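Fucolectin-related protein (Streptococcus pneumoniae, PDB 2WMF) probably hydrolyses blood-group carbohydrate antigens of the host, acting as a family 98 glycoside hydrolase. Local coordinates at residues A[46-51]-A[80-85]; A[76-81]-A[115-120]; A[90-95]-A[122-127]; A[96-101]-A[126-131]. One frame throughout, in Å; residues are numbered along the deposited sequence.

Contact 1 (A[46-51]-A[80-85])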
loop_
_atom_site.group_PDB
_atom_site.type_symbol
_atom_site.label_atom_id
_atom_site.label_comp_id
_atom_site.label_asym_id
_atom_site.label_seq_id
_atom_site.Cartn_x
_atom_site.Cartn_y
_atom_site.Cartn_z
ATOM N N GLY A 46 -10.194 -16.218 11.243
ATOM C CA GLY A 46 -10.869 -17.237 12.016
ATOM C C GLY A 46 -11.695 -18.191 11.181
ATOM O O GLY A 46 -12.301 -17.813 10.193
ATOM N N ASN A 47 -11.635 -19.457 11.549
ATOM C CA ASN A 47 -12.569 -20.482 11.075
ATOM C C ASN A 47 -13.433 -20.902 12.259
ATOM O O ASN A 47 -12.944 -21.024 13.375
ATOM C CB ASN A 47 -11.796 -21.700 10.530
ATOM C CG ASN A 47 -12.670 -22.627 9.650
ATOM O OD1 ASN A 47 -13.762 -22.254 9.234
ATOM N ND2 ASN A 47 -12.174 -23.813 9.354
ATOM N N ASP A 48 -14.703 -21.174 12.014
ATOM C CA ASP A 48 -15.617 -21.625 13.098
ATOM C C ASP A 48 -15.571 -23.150 13.196
ATOM O O ASP A 48 -16.599 -23.818 13.410
ATOM C CB ASP A 48 -17.042 -21.099 12.860
ATOM C CG ASP A 48 -17.625 -21.502 11.517
ATOM O OD1 ASP A 48 -16.913 -22.016 10.616
ATOM O OD2 ASP A 48 -18.854 -21.349 11.378
ATOM N N ASN A 49 -14.369 -23.684 13.044
ATOM C CA ASN A 49 -14.097 -25.104 12.787
ATOM C C ASN A 49 -12.580 -25.400 12.835
ATOM O O ASN A 49 -11.723 -24.485 12.822
ATOM C CB ASN A 49 -14.625 -25.475 11.395
ATOM C CG ASN A 49 -14.783 -26.954 11.199
ATOM O OD1 ASN A 49 -15.370 -27.640 12.050
ATOM N ND2 ASN A 49 -14.281 -27.471 10.062
ATOM N N GLY A 50 -12.238 -26.682 12.898
ATOM C CA GLY A 50 -10.851 -27.106 12.746
ATOM C C GLY A 50 -9.969 -26.486 13.805
ATOM O O GLY A 50 -10.370 -26.395 14.971
ATOM N N ASN A 51 -8.782 -26.024 13.406
ATOM C CA ASN A 51 -7.859 -25.374 14.347
ATOM C C ASN A 51 -8.193 -23.898 14.647
ATOM O O ASN A 51 -7.402 -23.175 15.296
ATOM C CB ASN A 51 -6.389 -25.510 13.858
ATOM C CG ASN A 51 -6.040 -24.565 12.721
ATOM O OD1 ASN A 51 -4.855 -24.300 12.445
ATOM N ND2 ASN A 51 -7.060 -24.045 12.057
ATOM N N PRO A 80 -11.361 -12.176 13.104
ATOM C CA PRO A 80 -12.176 -13.305 13.542
ATOM C C PRO A 80 -12.963 -13.958 12.407
ATOM O O PRO A 80 -13.280 -15.143 12.500
ATOM C CB PRO A 80 -13.100 -12.689 14.610
ATOM C CG PRO A 80 -13.172 -11.211 14.254
ATOM C CD PRO A 80 -11.808 -10.892 13.691
ATOM N N ALA A 81 -13.256 -13.194 11.351
ATOM C CA ALA A 81 -13.760 -13.780 10.089
ATOM C C ALA A 81 -14.935 -14.744 10.329
ATOM O O ALA A 81 -15.960 -14.309 10.824
ATOM C CB ALA A 81 -12.615 -14.454 9.312
ATOM N N LYS A 82 -14.760 -16.046 10.069
ATOM C CA LYS A 82 -15.915 -16.993 10.095
ATOM C C LYS A 82 -16.432 -17.281 11.510
ATOM O O LYS A 82 -17.511 -17.835 11.669
ATOM C CB LYS A 82 -15.577 -18.308 9.412
ATOM C CG LYS A 82 -15.243 -18.200 7.935
ATOM C CD LYS A 82 -14.832 -19.537 7.401
ATOM C CE LYS A 82 -16.039 -20.490 7.277
ATOM N NZ LYS A 82 -15.563 -21.844 6.815
ATOM N N VAL A 83 -15.670 -16.894 12.518
ATOM C CA VAL A 83 -16.105 -17.000 13.914
ATOM C C VAL A 83 -17.261 -16.038 14.190
ATOM O O VAL A 83 -18.086 -16.302 15.063
ATOM C CB VAL A 83 -14.906 -16.738 14.879
ATOM C CG1 VAL A 83 -15.370 -16.585 16.342
ATOM C CG2 VAL A 83 -13.890 -17.859 14.737
ATOM N N CYS A 84 -17.337 -14.937 13.428
ATOM C CA CYS A 84 -18.385 -13.954 13.601
ATOM C C CYS A 84 -19.750 -14.494 13.154
ATOM O O CYS A 84 -19.875 -15.090 12.074
ATOM C CB CYS A 84 -18.095 -12.657 12.815
ATOM S SG CYS A 84 -16.499 -11.855 13.157
ATOM N N LYS A 85 -20.752 -14.132 13.933
ATOM C CA LYS A 85 -22.151 -14.539 13.713
ATOM C C LYS A 85 -23.088 -13.380 14.019
ATOM O O LYS A 85 -22.889 -12.692 15.005
ATOM C CB LYS A 85 -22.513 -15.709 14.641
ATOM C CG LYS A 85 -21.741 -17.001 14.389
ATOM C CD LYS A 85 -21.964 -17.424 12.954
ATOM C CE LYS A 85 -21.560 -18.808 12.709
ATOM N NZ LYS A 85 -20.145 -18.943 12.667
#
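Gly-46 and Lys-82 bring together the loops that follow the first two strands of a (beta/alpha)8 barrel, 39-45 and 74-79, at the C-terminal ends of those strands. Lys-82 N gives its hydrogen to Gly-46 O at 3.0 Å. Glycine suits this place because with no side chain its CA can come within 3.2 Å of Pro-80 O, a CA-H...O contact. That same Pro-80 O accepts the N-H of Val-83 in the 3-10 turn, and Val-83 CG2 packs against Asn-47 O.

The two lysines are long enough to bind polar groups near the surface. Lys-82 runs alongside Asn-47, and a bend at chi3 (72°) brings NZ to OD1 of Asn-47 at 3.0 Å; the main-chain O of Trp-504 is a second acceptor for this ammonium. A short amide is apt here, offering a neutral acceptor to a charge that already has another carbonyl. Asp-48 OD1 stays 4.0 Å from the same NZ, near enough that it probably favours the charge, though beyond a salt bridge.

The other oxygen of Asp-48 does form one. Lys-85 comes across at about a right angle, and its NZ meets OD2 of Asp-48 at 3.0 Å on the anti side of the carboxylate, somewhat out of its plane, with a weak second bond to Lys-82 O. One backbone donor is left over: Asp-48 N is buried by the contact without a hydrogen-bond partner, with Lys-82 CB 4.0 Å away from it.

Contact 2 (A[76-81]-A[115-120])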
loop_
_atom_site.group_PDB
_atom_site.type_symbol
_atom_site.label_atom_id
_atom_site.label_comp_id
_atom_site.label_asym_id
_atom_site.label_seq_id
_atom_site.Cartn_x
_atom_site.Cartn_y
_atom_site.Cartn_z
ATOM N N ILE A 76 1.278 -9.619 13.093
ATOM C CA ILE A 76 0.215 -10.447 12.563
ATOM C C ILE A 76 -1.159 -9.880 12.936
ATOM O O ILE A 76 -1.456 -9.585 14.113
ATOM C CB ILE A 76 0.322 -11.907 13.066
ATOM C CG1 ILE A 76 1.697 -12.499 12.708
ATOM C CG2 ILE A 76 -0.824 -12.753 12.503
ATOM C CD1 ILE A 76 2.037 -12.495 11.205
ATOM N N GLU A 77 -2.001 -9.716 11.923
ATOM C CA GLU A 77 -3.395 -9.273 12.124
ATOM C C GLU A 77 -4.256 -10.527 12.346
ATOM O O GLU A 77 -4.070 -11.542 11.674
ATOM C CB GLU A 77 -3.919 -8.517 10.883
ATOM C CG GLU A 77 -5.463 -8.450 10.845
ATOM C CD GLU A 77 -6.057 -7.957 9.549
ATOM O OE1 GLU A 77 -5.531 -7.004 8.973
ATOM O OE2 GLU A 77 -7.121 -8.497 9.106
ATOM N N LEU A 78 -5.120 -10.458 13.355
ATOM C CA LEU A 78 -6.030 -11.530 13.685
ATOM C C LEU A 78 -7.440 -11.058 13.435
ATOM O O LEU A 78 -7.945 -10.241 14.150
ATOM C CB LEU A 78 -5.866 -11.965 15.147
ATOM C CG LEU A 78 -4.528 -12.661 15.481
ATOM C CD1 LEU A 78 -4.380 -12.732 17.036
ATOM C CD2 LEU A 78 -4.425 -14.070 14.886
ATOM N N HIS A 79 -8.058 -11.598 12.381
ATOM C CA HIS A 79 -9.397 -11.237 11.952
ATOM C C HIS A 79 -10.339 -12.415 12.274
ATOM O O HIS A 79 -10.127 -13.517 11.790
ATOM C CB HIS A 79 -9.435 -10.957 10.427
ATOM C CG HIS A 79 -10.678 -10.236 9.977
ATOM N ND1 HIS A 79 -11.940 -10.513 10.472
ATOM C CD2 HIS A 79 -10.839 -9.237 9.077
ATOM C CE1 HIS A 79 -12.813 -9.691 9.899
ATOM N NE2 HIS A 79 -12.167 -8.897 9.064
ATOM N N PRO A 80 -11.361 -12.176 13.104
ATOM C CA PRO A 80 -12.176 -13.305 13.542
ATOM C C PRO A 80 -12.963 -13.958 12.407
ATOM O O PRO A 80 -13.280 -15.143 12.500
ATOM C CB PRO A 80 -13.100 -12.689 14.610
ATOM C CG PRO A 80 -13.172 -11.211 14.254
ATOM C CD PRO A 80 -11.808 -10.892 13.691
ATOM N N ALA A 81 -13.256 -13.194 11.351
ATOM C CA ALA A 81 -13.760 -13.780 10.089
ATOM C C ALA A 81 -14.935 -14.744 10.329
ATOM O O ALA A 81 -15.960 -14.309 10.824
ATOM C CB ALA A 81 -12.615 -14.454 9.312
ATOM N N VAL A 115 0.748 -9.116 17.764
ATOM C CA VAL A 115 -0.525 -9.180 17.094
ATOM C C VAL A 115 -1.387 -7.930 17.255
ATOM O O VAL A 115 -1.266 -7.180 18.230
ATOM C CB VAL A 115 -1.328 -10.437 17.524
ATOM C CG1 VAL A 115 -0.575 -11.744 17.179
ATOM C CG2 VAL A 115 -1.717 -10.362 19.030
ATOM N N PHE A 116 -2.264 -7.727 16.253
ATOM C CA PHE A 116 -3.355 -6.757 16.293
ATOM C C PHE A 116 -4.675 -7.504 16.036
ATOM O O PHE A 116 -4.702 -8.364 15.192
ATOM C CB PHE A 116 -3.184 -5.733 15.141
ATOM C CG PHE A 116 -2.068 -4.738 15.362
ATOM C CD1 PHE A 116 -2.345 -3.448 15.746
ATOM C CD2 PHE A 116 -0.749 -5.101 15.121
ATOM C CE1 PHE A 116 -1.316 -2.513 15.929
ATOM C CE2 PHE A 116 0.311 -4.169 15.308
ATOM C CZ PHE A 116 0.008 -2.888 15.735
ATOM N N LEU A 117 -5.726 -7.148 16.773
ATOM C CA LEU A 117 -7.048 -7.762 16.651
ATOM C C LEU A 117 -7.959 -6.859 15.831
ATOM O O LEU A 117 -8.025 -5.668 16.080
ATOM C CB LEU A 117 -7.718 -7.960 18.009
ATOM C CG LEU A 117 -6.982 -8.708 19.113
ATOM C CD1 LEU A 117 -7.894 -8.770 20.357
ATOM C CD2 LEU A 117 -6.566 -10.065 18.590
ATOM N N VAL A 118 -8.667 -7.436 14.863
ATOM C CA VAL A 118 -9.738 -6.720 14.154
ATOM C C VAL A 118 -10.976 -6.794 15.042
ATOM O O VAL A 118 -11.527 -7.886 15.239
ATOM C CB VAL A 118 -10.064 -7.328 12.784
ATOM C CG1 VAL A 118 -11.193 -6.529 12.125
ATOM C CG2 VAL A 118 -8.792 -7.409 11.866
ATOM N N ILE A 119 -11.362 -5.663 15.614
ATOM C CA ILE A 119 -12.520 -5.587 16.528
ATOM C C ILE A 119 -13.703 -4.791 16.000
ATOM O O ILE A 119 -14.760 -4.792 16.627
ATOM C CB ILE A 119 -12.141 -5.105 17.946
ATOM C CG1 ILE A 119 -11.768 -3.611 17.950
ATOM C CG2 ILE A 119 -10.964 -6.008 18.518
ATOM C CD1 ILE A 119 -11.626 -3.053 19.346
ATOM N N MET A 120 -13.526 -4.115 14.858
ATOM C CA MET A 120 -14.588 -3.363 14.221
ATOM C C MET A 120 -14.557 -3.589 12.706
ATOM O O MET A 120 -13.486 -3.621 12.122
ATOM C CB MET A 120 -14.439 -1.845 14.463
ATOM C CG MET A 120 -14.729 -1.336 15.889
ATOM S SD MET A 120 -14.506 0.430 16.034
ATOM C CE MET A 120 -16.030 1.050 15.306
#
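Val-118 packs beside Leu-78, His-79 and Pro-80 where two parallel strands, 74-79 and 115-121, lie next to each other in the (beta/alpha)8 barrel. Helix 95-111 connects them, making a beta-alpha-beta crossover. The strand segments run 26° from exact alignment, and three backbone bonds tie them: Phe-116 N to Ile-76 O, Leu-78 N to Phe-116 O and Val-118 N to Leu-78 O.

From that last bond the side chain of Val-118 rises among four residues. CB sits 4.1 Å from Pro-80 CD, the proline ring standing roughly square to the valine just past the end of strand 74-79. Beyond CB the chain forks. CG1, anti to the backbone N (chi1 180°), alone lies over the middle of one face of the His-79 imidazole, 4.0 Å from its centroid, a CH-pi contact. CG2 rests 3.4 Å from Glu-77 OE2 and also touches the CB side of His-79. A branched aliphatic residue suits the spot, since the fork lets valine fill the space between the imidazole and the glutamate. The carboxylate of Glu-77 is also held by a hydrogen bond from OE1 to Asn-291 ND2 on strand 289-293.

Leu-78, Val-115 and Leu-117 point to the other side of the sheet, where Leu-78 touches Met-104 and Val-115 touches Ala-108 of helix 95-111. Such purely aliphatic side chains fit a layer sealed between strand and helix. Here Leu-78 CD1 is shared, lying 3.8 Å from Val-115 CB and equally 3.8 Å from Leu-117 CD2.

Contact 3 (A[90-95]-A[122-127])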
loop_
_atom_site.group_PDB
_atom_site.type_symbol
_atom_site.label_atom_id
_atom_site.label_comp_id
_atom_site.label_asym_id
_atom_site.label_seq_id
_atom_site.Cartn_x
_atom_site.Cartn_y
_atom_site.Cartn_z
ATOM N N ILE A 90 -18.068 -9.768 10.461
ATOM C CA ILE A 90 -18.736 -8.660 11.161
ATOM C C ILE A 90 -18.741 -8.970 12.662
ATOM O O ILE A 90 -19.497 -9.830 13.101
ATOM C CB ILE A 90 -20.167 -8.370 10.614
ATOM C CG1 ILE A 90 -20.101 -8.167 9.091
ATOM C CG2 ILE A 90 -20.779 -7.145 11.303
ATOM C CD1 ILE A 90 -21.390 -7.638 8.424
ATOM N N PRO A 91 -17.847 -8.302 13.427
ATOM C CA PRO A 91 -17.484 -8.736 14.788
ATOM C C PRO A 91 -18.442 -8.309 15.908
ATOM O O PRO A 91 -18.082 -7.570 16.858
ATOM C CB PRO A 91 -16.074 -8.132 14.956
ATOM C CG PRO A 91 -16.149 -6.851 14.267
ATOM C CD PRO A 91 -16.978 -7.181 12.996
ATOM N N ARG A 92 -19.676 -8.792 15.806
ATOM C CA ARG A 92 -20.632 -8.643 16.879
ATOM C C ARG A 92 -20.135 -9.397 18.119
ATOM O O ARG A 92 -19.732 -10.551 18.048
ATOM C CB ARG A 92 -21.980 -9.202 16.451
ATOM C CG ARG A 92 -23.105 -9.018 17.475
ATOM C CD ARG A 92 -24.463 -9.586 17.012
ATOM N NE ARG A 92 -24.411 -11.033 16.815
ATOM C CZ ARG A 92 -24.795 -11.951 17.710
ATOM N NH1 ARG A 92 -25.285 -11.583 18.898
ATOM N NH2 ARG A 92 -24.698 -13.252 17.416
ATOM N N ASP A 93 -20.160 -8.711 19.249
ATOM C CA ASP A 93 -19.746 -9.290 20.534
ATOM C C ASP A 93 -20.564 -10.555 20.883
ATOM O O ASP A 93 -21.788 -10.514 21.012
ATOM C CB ASP A 93 -19.842 -8.224 21.607
ATOM C CG ASP A 93 -19.248 -8.659 22.935
ATOM O OD1 ASP A 93 -18.542 -9.686 22.999
ATOM O OD2 ASP A 93 -19.490 -7.933 23.894
ATOM N N THR A 94 -19.869 -11.682 20.997
ATOM C CA THR A 94 -20.437 -12.948 21.438
ATOM C C THR A 94 -19.448 -13.679 22.339
ATOM O O THR A 94 -18.231 -13.385 22.356
ATOM C CB THR A 94 -20.754 -13.888 20.277
ATOM O OG1 THR A 94 -19.530 -14.301 19.664
ATOM C CG2 THR A 94 -21.712 -13.210 19.273
ATOM N N LYS A 95 -19.965 -14.668 23.065
ATOM C CA LYS A 95 -19.069 -15.563 23.841
ATOM C C LYS A 95 -17.992 -16.237 22.949
ATOM O O LYS A 95 -16.821 -16.302 23.318
ATOM C CB LYS A 95 -19.935 -16.597 24.554
ATOM C CG LYS A 95 -19.192 -17.678 25.338
ATOM C CD LYS A 95 -20.151 -18.863 25.609
ATOM C CE LYS A 95 -19.619 -19.805 26.697
ATOM N NZ LYS A 95 -19.917 -19.218 28.067
ATOM N N ALA A 122 -17.517 -3.361 9.011
ATOM C CA ALA A 122 -18.778 -3.431 8.274
ATOM C C ALA A 122 -19.981 -2.964 9.118
ATOM O O ALA A 122 -21.033 -3.620 9.146
ATOM C CB ALA A 122 -18.980 -4.849 7.713
ATOM N N GLY A 123 -19.838 -1.801 9.775
ATOM C CA GLY A 123 -20.945 -1.154 10.436
ATOM C C GLY A 123 -21.358 -1.683 11.784
ATOM O O GLY A 123 -22.309 -1.150 12.401
ATOM N N GLU A 124 -20.651 -2.692 12.304
ATOM C CA GLU A 124 -21.120 -3.303 13.551
ATOM C C GLU A 124 -21.091 -2.318 14.718
ATOM O O GLU A 124 -20.066 -1.731 15.018
ATOM C CB GLU A 124 -20.332 -4.561 13.872
ATOM C CG GLU A 124 -20.796 -5.269 15.142
ATOM C CD GLU A 124 -22.251 -5.715 15.060
ATOM O OE1 GLU A 124 -22.622 -6.363 14.045
ATOM O OE2 GLU A 124 -22.992 -5.391 15.999
ATOM N N ARG A 125 -22.230 -2.174 15.400
ATOM C CA ARG A 125 -22.399 -1.246 16.511
ATOM C C ARG A 125 -22.116 -1.943 17.860
ATOM O O ARG A 125 -21.726 -1.271 18.813
ATOM C CB ARG A 125 -23.838 -0.721 16.525
ATOM C CG ARG A 125 -24.223 0.132 15.296
ATOM C CD ARG A 125 -25.717 0.278 15.186
ATOM N NE ARG A 125 -26.175 0.975 13.994
ATOM C CZ ARG A 125 -26.218 0.428 12.780
ATOM N NH1 ARG A 125 -25.832 -0.835 12.598
ATOM N NH2 ARG A 125 -26.663 1.131 11.741
ATOM N N ASN A 126 -22.333 -3.252 17.921
ATOM C CA ASN A 126 -22.220 -3.987 19.213
ATOM C C ASN A 126 -20.953 -4.830 19.237
ATOM O O ASN A 126 -20.978 -6.075 19.211
ATOM C CB ASN A 126 -23.499 -4.817 19.447
ATOM C CG ASN A 126 -24.728 -3.938 19.614
ATOM O OD1 ASN A 126 -25.740 -4.134 18.942
ATOM N ND2 ASN A 126 -24.632 -2.935 20.488
ATOM N N THR A 127 -19.822 -4.108 19.282
ATOM C CA THR A 127 -18.478 -4.691 19.281
ATOM C C THR A 127 -18.020 -4.860 20.726
ATOM O O THR A 127 -18.723 -4.406 21.652
ATOM C CB THR A 127 -17.524 -3.796 18.482
ATOM O OG1 THR A 127 -17.678 -2.418 18.885
ATOM C CG2 THR A 127 -17.843 -3.959 16.960
HETATM O O HOH W 1 -21.001 -5.516 23.987
#
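Ile-90 and Glu-124 meet at about a right angle. With Glu-124 CG anti to its N (chi1 -178°) and the chain bent at the next torsion, the carboxylate folds back so that OE1 comes 3.4 Å from Ile-90 CG2. The other oxygen, OE2, accepts Asn-126 N of its own loop at 3.0 Å on the anti side, which helps to set the carboxylate's rotation. On the far branch of Ile-90, CD1 rests 3.8 Å from the methyl of Ala-122, a residue small enough to leave room for it.

Arg-92 passes Glu-124 with its aliphatic part: Arg-92 CB lies 3.8 Å from Glu-124 CD, while the guanidinium and carboxylate planes are 66° apart and Arg-92 NE stays 5.7 Å from Glu-124 OE1. No salt bridge forms; NE binds Lys-85 O instead.

Backbone pairing does the joining farther along, where Asp-93 N reaches Asn-126 O at 2.8 Å in a nearly straight bond. Asp-93 OD2 takes a water that is also weakly bound to Thr-127 O, and OD1 pairs with Arg-98. Pro-91 centres an inverse gamma turn, and Thr-94 N-caps helix 95-111. The whole joins the loops after the second and third strands of a (beta/alpha)8 barrel.

Contact 4 (A[96-101]-A[126-131])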
loop_
_atom_site.group_PDB
_atom_site.type_symbol
_atom_site.label_atom_id
_atom_site.label_comp_id
_atom_site.label_asym_id
_atom_site.label_seq_id
_atom_site.Cartn_x
_atom_site.Cartn_y
_atom_site.Cartn_z
ATOM N N GLU A 96 -18.388 -16.692 21.770
ATOM C CA GLU A 96 -17.490 -17.376 20.854
ATOM C C GLU A 96 -16.431 -16.413 20.300
ATOM O O GLU A 96 -15.282 -16.784 20.131
ATOM C CB GLU A 96 -18.269 -18.008 19.702
ATOM C CG GLU A 96 -19.174 -19.184 20.090
ATOM C CD GLU A 96 -20.454 -18.757 20.867
ATOM O OE1 GLU A 96 -20.992 -17.635 20.656
ATOM O OE2 GLU A 96 -20.913 -19.559 21.726
ATOM N N LEU A 97 -16.829 -15.172 20.007
ATOM C CA LEU A 97 -15.855 -14.166 19.543
ATOM C C LEU A 97 -14.751 -13.916 20.578
ATOM O O LEU A 97 -13.562 -13.939 20.273
ATOM C CB LEU A 97 -16.552 -12.844 19.182
ATOM C CG LEU A 97 -15.652 -11.785 18.551
ATOM C CD1 LEU A 97 -15.122 -12.314 17.190
ATOM C CD2 LEU A 97 -16.376 -10.435 18.407
ATOM N N ARG A 98 -15.157 -13.662 21.820
ATOM C CA ARG A 98 -14.198 -13.366 22.874
ATOM C C ARG A 98 -13.278 -14.603 23.108
ATOM O O ARG A 98 -12.051 -14.482 23.240
ATOM C CB ARG A 98 -14.945 -12.966 24.149
ATOM C CG ARG A 98 -15.729 -11.668 24.082
ATOM C CD ARG A 98 -16.191 -11.239 25.464
ATOM N NE ARG A 98 -17.156 -10.151 25.464
ATOM C CZ ARG A 98 -17.591 -9.551 26.569
ATOM N NH1 ARG A 98 -17.136 -9.924 27.757
ATOM N NH2 ARG A 98 -18.464 -8.559 26.507
ATOM N N GLU A 99 -13.886 -15.788 23.099
ATOM C CA GLU A 99 -13.155 -17.039 23.274
ATOM C C GLU A 99 -12.064 -17.185 22.210
ATOM O O GLU A 99 -10.927 -17.585 22.519
ATOM C CB GLU A 99 -14.124 -18.240 23.247
ATOM C CG GLU A 99 -14.521 -18.619 24.635
ATOM C CD GLU A 99 -15.751 -19.505 24.755
ATOM O OE1 GLU A 99 -16.201 -20.107 23.739
ATOM O OE2 GLU A 99 -16.274 -19.577 25.912
ATOM N N TRP A 100 -12.416 -16.856 20.965
ATOM C CA TRP A 100 -11.471 -16.930 19.864
ATOM C C TRP A 100 -10.335 -15.925 20.045
ATOM O O TRP A 100 -9.173 -16.288 19.880
ATOM C CB TRP A 100 -12.172 -16.691 18.519
ATOM C CG TRP A 100 -11.256 -16.908 17.335
ATOM C CD1 TRP A 100 -10.968 -18.089 16.735
ATOM C CD2 TRP A 100 -10.519 -15.898 16.613
ATOM N NE1 TRP A 100 -10.088 -17.891 15.688
ATOM C CE2 TRP A 100 -9.808 -16.556 15.583
ATOM C CE3 TRP A 100 -10.388 -14.510 16.745
ATOM C CZ2 TRP A 100 -8.980 -15.872 14.686
ATOM C CZ3 TRP A 100 -9.578 -13.836 15.844
ATOM C CH2 TRP A 100 -8.888 -14.509 14.833
ATOM N N TYR A 101 -10.669 -14.674 20.368
ATOM C CA TYR A 101 -9.622 -13.658 20.618
ATOM C C TYR A 101 -8.631 -14.139 21.692
ATOM O O TYR A 101 -7.431 -14.051 21.505
ATOM C CB TYR A 101 -10.226 -12.337 21.078
ATOM C CG TYR A 101 -10.933 -11.489 20.013
ATOM C CD1 TYR A 101 -10.395 -11.295 18.738
ATOM C CD2 TYR A 101 -12.114 -10.837 20.321
ATOM C CE1 TYR A 101 -11.055 -10.491 17.799
ATOM C CE2 TYR A 101 -12.780 -10.033 19.386
ATOM C CZ TYR A 101 -12.239 -9.877 18.126
ATOM O OH TYR A 101 -12.911 -9.075 17.238
ATOM N N ASN A 126 -22.333 -3.252 17.921
ATOM C CA ASN A 126 -22.220 -3.987 19.213
ATOM C C ASN A 126 -20.953 -4.830 19.237
ATOM O O ASN A 126 -20.978 -6.075 19.211
ATOM C CB ASN A 126 -23.499 -4.817 19.447
ATOM C CG ASN A 126 -24.728 -3.938 19.614
ATOM O OD1 ASN A 126 -25.740 -4.134 18.942
ATOM N ND2 ASN A 126 -24.632 -2.935 20.488
ATOM N N THR A 127 -19.822 -4.108 19.282
ATOM C CA THR A 127 -18.478 -4.691 19.281
ATOM C C THR A 127 -18.020 -4.860 20.726
ATOM O O THR A 127 -18.723 -4.406 21.652
ATOM C CB THR A 127 -17.524 -3.796 18.482
ATOM O OG1 THR A 127 -17.678 -2.418 18.885
ATOM C CG2 THR A 127 -17.843 -3.959 16.960
ATOM N N VAL A 128 -16.862 -5.480 20.926
ATOM C CA VAL A 128 -16.401 -5.812 22.286
ATOM C C VAL A 128 -16.268 -4.555 23.126
ATOM O O VAL A 128 -15.902 -3.468 22.622
ATOM C CB VAL A 128 -15.079 -6.662 22.303
ATOM C CG1 VAL A 128 -15.339 -8.059 21.735
ATOM C CG2 VAL A 128 -13.960 -5.958 21.566
ATOM N N PRO A 129 -16.617 -4.662 24.421
ATOM C CA PRO A 129 -16.523 -3.466 25.263
ATOM C C PRO A 129 -15.120 -2.894 25.405
ATOM O O PRO A 129 -14.171 -3.652 25.464
ATOM C CB PRO A 129 -17.002 -3.987 26.634
ATOM C CG PRO A 129 -17.837 -5.189 26.339
ATOM C CD PRO A 129 -17.161 -5.822 25.161
ATOM N N PRO A 130 -14.991 -1.572 25.464
ATOM C CA PRO A 130 -13.653 -1.021 25.747
ATOM C C PRO A 130 -13.000 -1.564 27.029
ATOM O O PRO A 130 -11.786 -1.761 27.076
ATOM C CB PRO A 130 -13.909 0.492 25.860
ATOM C CG PRO A 130 -15.136 0.739 25.047
ATOM C CD PRO A 130 -15.975 -0.505 25.192
ATOM N N GLU A 131 -13.806 -1.789 28.061
ATOM C CA GLU A 131 -13.306 -2.400 29.297
ATOM C C GLU A 131 -12.660 -3.798 29.062
ATOM O O GLU A 131 -11.625 -4.136 29.679
ATOM C CB GLU A 131 -14.477 -2.483 30.269
ATOM C CG GLU A 131 -15.087 -1.114 30.690
ATOM C CD GLU A 131 -16.004 -0.387 29.655
ATOM O OE1 GLU A 131 -16.456 -0.974 28.629
ATOM O OE2 GLU A 131 -16.272 0.834 29.901
#
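Val-128 pushes one methyl, CG1, toward the helix 95-111, where Tyr-101 and Leu-97 receive it, and this buried side is the closely filled half of the contact. CG1 comes 4.0 Å from Tyr-101 CE2, arriving at the edge of the ring and near its plane, while Leu-97 CD2 stands 4.2 Å away. Arg-98 adds its aliphatic base, with CG 4.3 Å from the same methyl. A compact branched residue fits among these three, and all that meets here is apolar; no hydrogen bond spans the two segments. The tyrosine's polar end is satisfied behind the packing, because its OH bonds to Val-118 O, while its ring also meets Trp-132.

The partners belong to two successive helices in the outer layer of the (beta/alpha)8 barrel, 95-111 and 130-139, and the extended lead-in to the second lies against the first turns of the first. Pro-129 takes the N-cap position and Pro-130 opens the helix, apt because a residue in the first turn needs no N-H for helical bonding.

On the more exposed side the contact is one arginine against one proline. Arg-98 extends from CG to NE, and its side chain meets the Pro-129 ring at about a right angle, NH2 passing 3.3 Å from CD and 3.4 Å from CG. The approach to the guanidinium is oblique, and the proline offers it carbon alone. Length suits the arginine here, for it reaches past the valine to the proline while its NE pairs with Asp-93 OD1 in a salt bridge.

Overall arrangement
All four contacts join neighbouring parts of one side of the barrel. Contact 2 is the sheet layer; Gly-46 N of contact 1 bonds to His-79 O in it, the two centres being about 12 Å apart. The centre of contact 3 lies about 13 Å from that of contact 2, with Pro-91 and Thr-127 packed on Ile-119 O. Contacts 3 and 4, with centres only about 8 Å apart, share Asn-126 and Thr-127 and are bridged by the Asp-93 to Arg-98 salt bridge. Trp-100 and Leu-97 of the helix in contact 4 cover Pro-80 of contacts 1 and 2. Barrel enzymes usually carry their active site at the C-terminal strand ends, from which the loops of contacts 1 and 3 emerge.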